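Long-range contacts in actin-related protein 8 (Homo sapiens, PDB 4FO0), which binds ATP and serves as a non-polymerising, actin-related subunit proposed to belong to the core of the INO80 chromatin-remodelling complex, which acts in transcription and DNA replication: residues L66-S71 with G368-K373; T318-D323 with Q356-L361. All coordinates share one frame; numbering follows the deposited sequence.

Interaction 1 of 2, residues L66-S71 with G368-K373; sequences LNKPES and GIVGQK
Leu66 and Ile369 bring their CA atoms to 4.9 Å and Ser71 and Gly368 to 4.5 Å, so two irregular backbone segments meet near both ends of 66-71. The chain between forms a turn closed by Ser71 N, which hydrogen-bonds to Lys68 O and starts helix 71-88; the Lys68 and Glu70 side chains of this turn still reach Val370. Gly368, with a positive phi of 66°, lets its chain turn beside that helix start, and a backbone hydrogen bond between Val370 and Gly65 adds a further tie.

Val370 supplies most of the side-chain contact from its segment. Its CB lies 3.5 Å from Lys68 CG, and the aliphatic part of the lysine passes obliquely over it. CG1 of Val370, anti to its own backbone N (chi1 178°), also reaches Glu70 OE1, whose side chain crosses at about a right angle. The other branch, CG2, turns to Ser71 and lies 3.4 Å from its OG. That hydroxyl is 2.9 Å from Gly368 O, a hydrogen-bonding distance, although Gly65 O is also within reach of its one proton; Ser71 OG also accepts a weak bond from Lys68 N. Val370 O lies against the lysine chain and takes a nearly straight bond (176°) from Gln372 NE2, in the glutamine's amide plane but tilted from the carbonyl plane. At the other end, Leu66 and Ile369 lie side by side and point the same way, with CD2 of Leu66 3.7 Å from Ile369 CG1.

This packing within the actin fold lies away from the ATP-binding residues. Its apolar end faces helix 280-293, where Leu66 touches Arg285 and Ile369 touches Asp282. Leu66 O accepts a hydrogen bond from Arg75 of helix 71-88. The contact thus joins the loop entering that helix to the connection from helix 353-359 to edge strand 375-377.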
loop_
_atom_site.group_PDB
_atom_site.type_symbol
_atom_site.label_atom_id
_atom_site.label_comp_id
_atom_site.label_asym_id
_atom_site.label_seq_id
_atom_site.Cartn_x
_atom_site.Cartn_y
_atom_site.Cartn_z
ATOM N N LEU A 66 17.568 9.358 1.084
ATOM C CA LEU A 66 17.408 9.561 2.522
ATOM C C LEU A 66 18.645 10.167 3.178
ATOM O O LEU A 66 18.562 10.691 4.289
ATOM C CB LEU A 66 17.055 8.256 3.229
ATOM C CG LEU A 66 15.651 7.720 2.997
ATOM C CD1 LEU A 66 15.472 6.469 3.823
ATOM C CD2 LEU A 66 14.597 8.770 3.343
ATOM N N ASN A 67 19.790 10.083 2.503
ATOM C CA ASN A 67 21.041 10.561 3.090
ATOM C C ASN A 67 21.795 11.585 2.260
ATOM O O ASN A 67 23.018 11.636 2.299
ATOM C CB ASN A 67 21.968 9.396 3.436
ATOM C CG ASN A 67 21.421 8.536 4.562
ATOM O OD1 ASN A 67 21.258 9.004 5.695
ATOM N ND2 ASN A 67 21.131 7.269 4.255
ATOM N N LYS A 68 21.072 12.401 1.505
ATOM C CA LYS A 68 21.696 13.550 0.876
ATOM C C LYS A 68 22.148 14.519 1.975
ATOM O O LYS A 68 21.727 14.399 3.124
ATOM C CB LYS A 68 20.709 14.240 -0.063
ATOM C CG LYS A 68 20.173 13.364 -1.154
ATOM C CD LYS A 68 21.281 12.844 -2.033
ATOM C CE LYS A 68 20.714 12.220 -3.298
ATOM N NZ LYS A 68 21.769 11.991 -4.323
ATOM N N PRO A 69 23.021 15.475 1.629
ATOM C CA PRO A 69 23.440 16.515 2.577
ATOM C C PRO A 69 22.262 17.267 3.200
ATOM O O PRO A 69 22.290 17.635 4.378
ATOM C CB PRO A 69 24.260 17.455 1.701
ATOM C CG PRO A 69 24.843 16.544 0.655
ATOM C CD PRO A 69 23.790 15.522 0.371
ATOM N N GLU A 70 21.215 17.478 2.416
ATOM C CA GLU A 70 20.064 18.235 2.899
ATOM C C GLU A 70 19.071 17.381 3.686
ATOM O O GLU A 70 18.194 17.916 4.355
ATOM C CB GLU A 70 19.348 18.923 1.734
ATOM C CG GLU A 70 20.265 19.757 0.836
ATOM C CD GLU A 70 20.836 18.980 -0.362
ATOM O OE1 GLU A 70 21.100 17.756 -0.258
ATOM O OE2 GLU A 70 21.024 19.613 -1.422
ATOM N N SER A 71 19.215 16.060 3.621
ATOM C CA SER A 71 18.186 15.168 4.157
ATOM C C SER A 71 17.900 15.417 5.614
ATOM O O SER A 71 16.749 15.401 6.041
ATOM C CB SER A 71 18.554 13.704 3.959
ATOM O OG SER A 71 18.379 13.328 2.609
ATOM N N GLY A 368 12.557 13.353 4.812
ATOM C CA GLY A 368 13.915 13.721 4.456
ATOM C C GLY A 368 14.376 13.155 3.126
ATOM O O GLY A 368 15.558 12.899 2.943
ATOM N N ILE A 369 13.446 12.950 2.197
ATOM C CA ILE A 369 13.794 12.432 0.880
ATOM C C ILE A 369 14.204 13.582 -0.029
ATOM O O ILE A 369 13.460 14.540 -0.210
ATOM C CB ILE A 369 12.629 11.644 0.244
ATOM C CG1 ILE A 369 12.229 10.468 1.143
ATOM C CG2 ILE A 369 13.022 11.122 -1.117
ATOM C CD1 ILE A 369 10.787 9.989 0.928
ATOM N N VAL A 370 15.402 13.489 -0.587
ATOM C CA VAL A 370 15.958 14.584 -1.363
ATOM C C VAL A 370 16.369 14.126 -2.753
ATOM O O VAL A 370 17.033 13.092 -2.920
ATOM C CB VAL A 370 17.177 15.201 -0.653
ATOM C CG1 VAL A 370 17.775 16.310 -1.479
ATOM C CG2 VAL A 370 16.778 15.729 0.719
ATOM N N GLY A 371 15.953 14.894 -3.753
ATOM C CA GLY A 371 16.381 14.646 -5.114
ATOM C C GLY A 371 15.583 13.619 -5.889
ATOM O O GLY A 371 16.076 13.075 -6.870
ATOM N N GLN A 372 14.351 13.357 -5.470
ATOM C CA GLN A 372 13.524 12.376 -6.163
ATOM C C GLN A 372 12.234 12.994 -6.642
ATOM O O GLN A 372 11.740 13.969 -6.067
ATOM C CB GLN A 372 13.201 11.215 -5.235
ATOM C CG GLN A 372 14.350 10.878 -4.337
ATOM C CD GLN A 372 15.462 10.208 -5.096
ATOM O OE1 GLN A 372 15.220 9.265 -5.846
ATOM N NE2 GLN A 372 16.688 10.702 -4.924
ATOM N N LYS A 373 11.696 12.424 -7.711
ATOM C CA LYS A 373 10.356 12.768 -8.163
ATOM C C LYS A 373 9.391 12.233 -7.111
ATOM O O LYS A 373 9.378 11.039 -6.825
ATOM C CB LYS A 373 10.083 12.147 -9.539
ATOM C CG LYS A 373 8.767 12.564 -10.182
ATOM C CD LYS A 373 8.549 11.792 -11.481
ATOM C CE LYS A 373 7.150 11.984 -12.037
ATOM N NZ LYS A 373 6.819 13.420 -12.192
#

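Interaction 2 of 2, residues T318-D323 with Q356-L361; sequences TFCHLD and QAPMAL
The ring of Pro358 meets three consecutive residues, Cys320, His321 and Leu322, as they leave the end of helix 306-319. Its CG lies 3.6 Å from Cys320 CB and also touches the carbonyl O of His321. On the next ring atom, CB, sits CD2 of Leu322 at 3.6 Å; the two side chains slide past each other in opposite directions. The same leucine methyl reaches Met359 CG, set beside its own backbone N (chi1 -73°), at 3.5 Å, while Cys320 SG faces Ala357 CB more loosely. No hydrogen bond spans the two segments, and every touching residue is buried.

Helix 353-359 is kinked at Pro358, whose N has no bond to the turn before. His321 pairs through its backbone with Lys354, and Leu322 with His514. In the second shell, His321 ND1 accepts a hydrogen bond from Asp323 N nearly in the ring plane, which helps hold the ring's rotation.

Helix 280-293 closes one flank, with Phe287 against both Cys320 and Ala357, and helix 71-88 another, with Val82 and Ile86 against Met359. Within the actin fold, the C-terminal exit of helix 306-319 is thus packed against the end of helix 353-359, the Cys320 side chain being about 6 Å from bound ATP.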
loop_
_atom_site.group_PDB
_atom_site.type_symbol
_atom_site.label_atom_id
_atom_site.label_comp_id
_atom_site.label_asym_id
_atom_site.label_seq_id
_atom_site.Cartn_x
_atom_site.Cartn_y
_atom_site.Cartn_z
ATOM N N THR A 318 0.650 -0.868 15.771
ATOM C CA THR A 318 0.205 -1.055 17.149
ATOM C C THR A 318 0.152 0.255 17.932
ATOM O O THR A 318 -0.796 0.508 18.674
ATOM C CB THR A 318 1.112 -2.052 17.865
ATOM O OG1 THR A 318 0.969 -3.324 17.231
ATOM C CG2 THR A 318 0.735 -2.184 19.304
ATOM N N PHE A 319 1.155 1.097 17.734
ATOM C CA PHE A 319 1.320 2.292 18.550
ATOM C C PHE A 319 0.869 3.616 17.941
ATOM O O PHE A 319 0.302 4.453 18.632
ATOM C CB PHE A 319 2.770 2.402 18.961
ATOM C CG PHE A 319 3.210 1.285 19.827
ATOM C CD1 PHE A 319 2.286 0.608 20.599
ATOM C CD2 PHE A 319 4.538 0.905 19.877
ATOM C CE1 PHE A 319 2.672 -0.429 21.407
ATOM C CE2 PHE A 319 4.936 -0.125 20.690
ATOM C CZ PHE A 319 3.997 -0.797 21.451
ATOM N N CYS A 320 1.145 3.811 16.660
ATOM C CA CYS A 320 0.823 5.062 15.990
ATOM C C CYS A 320 -0.680 5.352 15.963
ATOM O O CYS A 320 -1.506 4.447 15.825
ATOM C CB CYS A 320 1.432 5.064 14.584
ATOM S SG CYS A 320 3.254 5.172 14.657
ATOM N N HIS A 321 -1.028 6.624 16.122
ATOM C CA HIS A 321 -2.432 7.041 16.133
ATOM C C HIS A 321 -2.506 8.463 15.604
ATOM O O HIS A 321 -1.486 9.154 15.558
ATOM C CB HIS A 321 -2.999 6.983 17.558
ATOM C CG HIS A 321 -2.327 7.930 18.509
ATOM N ND1 HIS A 321 -2.758 9.226 18.698
ATOM C CD2 HIS A 321 -1.240 7.776 19.302
ATOM C CE1 HIS A 321 -1.970 9.826 19.573
ATOM N NE2 HIS A 321 -1.044 8.968 19.958
ATOM N N LEU A 322 -3.699 8.896 15.201
ATOM C CA LEU A 322 -3.933 10.302 14.843
ATOM C C LEU A 322 -4.975 10.939 15.766
ATOM O O LEU A 322 -5.888 11.638 15.318
ATOM C CB LEU A 322 -4.367 10.432 13.389
ATOM C CG LEU A 322 -3.293 10.153 12.344
ATOM C CD1 LEU A 322 -3.925 9.935 10.973
ATOM C CD2 LEU A 322 -2.306 11.296 12.298
ATOM N N ASP A 323 -4.828 10.692 17.061
ATOM C CA ASP A 323 -5.781 11.172 18.049
ATOM C C ASP A 323 -5.140 12.225 18.982
ATOM O O ASP A 323 -4.281 11.889 19.799
ATOM C CB ASP A 323 -6.287 9.959 18.837
ATOM C CG ASP A 323 -7.321 10.314 19.888
ATOM O OD1 ASP A 323 -7.567 11.522 20.113
ATOM O OD2 ASP A 323 -7.874 9.370 20.504
ATOM N N GLN A 356 3.378 12.035 15.931
ATOM C CA GLN A 356 4.227 12.688 14.952
ATOM C C GLN A 356 4.378 11.883 13.663
ATOM O O GLN A 356 4.198 12.415 12.567
ATOM C CB GLN A 356 5.602 12.962 15.551
ATOM C CG GLN A 356 5.582 13.965 16.689
ATOM C CD GLN A 356 6.908 14.016 17.411
ATOM O OE1 GLN A 356 7.400 12.999 17.894
ATOM N NE2 GLN A 356 7.511 15.188 17.458
ATOM N N ALA A 357 4.713 10.602 13.795
ATOM C CA ALA A 357 5.057 9.783 12.641
ATOM C C ALA A 357 3.939 9.689 11.585
ATOM O O ALA A 357 4.181 9.905 10.404
ATOM C CB ALA A 357 5.487 8.408 13.096
ATOM N N PRO A 358 2.718 9.343 12.009
ATOM C CA PRO A 358 1.591 9.254 11.069
ATOM C C PRO A 358 1.311 10.598 10.419
ATOM O O PRO A 358 0.884 10.651 9.269
ATOM C CB PRO A 358 0.401 8.874 11.963
ATOM C CG PRO A 358 1.009 8.304 13.190
ATOM C CD PRO A 358 2.361 8.924 13.374
ATOM N N MET A 359 1.539 11.679 11.157
ATOM C CA MET A 359 1.311 13.017 10.627
ATOM C C MET A 359 2.356 13.462 9.615
ATOM O O MET A 359 2.191 14.501 8.991
ATOM C CB MET A 359 1.243 14.042 11.746
ATOM C CG MET A 359 -0.024 13.959 12.551
ATOM S SD MET A 359 -0.142 15.348 13.672
ATOM C CE MET A 359 0.325 16.685 12.573
ATOM N N ALA A 360 3.430 12.699 9.448
ATOM C CA ALA A 360 4.372 13.029 8.391
ATOM C C ALA A 360 3.719 12.808 7.026
ATOM O O ALA A 360 4.192 13.335 6.022
ATOM C CB ALA A 360 5.636 12.244 8.517
ATOM N N LEU A 361 2.625 12.044 6.993
ATOM C CA LEU A 361 1.831 11.907 5.764
ATOM C C LEU A 361 1.279 13.256 5.310
ATOM O O LEU A 361 1.008 13.458 4.133
ATOM C CB LEU A 361 0.686 10.909 5.942
ATOM C CG LEU A 361 1.142 9.459 6.059
ATOM C CD1 LEU A 361 -0.017 8.587 6.465
ATOM C CD2 LEU A 361 1.755 8.979 4.736
#

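From the N terminus, the chain leaves strand 38-47 and passes through 66-71 into helix 71-88. Almost 300 residues later, 368-373 returns to that point, and interaction 1 closes the long excursion just before strand 375-377, at the edge of the sheet that also holds strand 274-276. Interaction 2 lies wholly within this span: it closes a much shorter, strand-rich detour between helices 306-319 and 353-359. The two contacts nest without crossing. The centres of interaction 1 and interaction 2 are 22 Å apart; the nearest atoms of interactions 1 and 2 are about 8 Å apart, without touching. Helices 71-88 and 280-293 link them, since each has residues packed against both contacts.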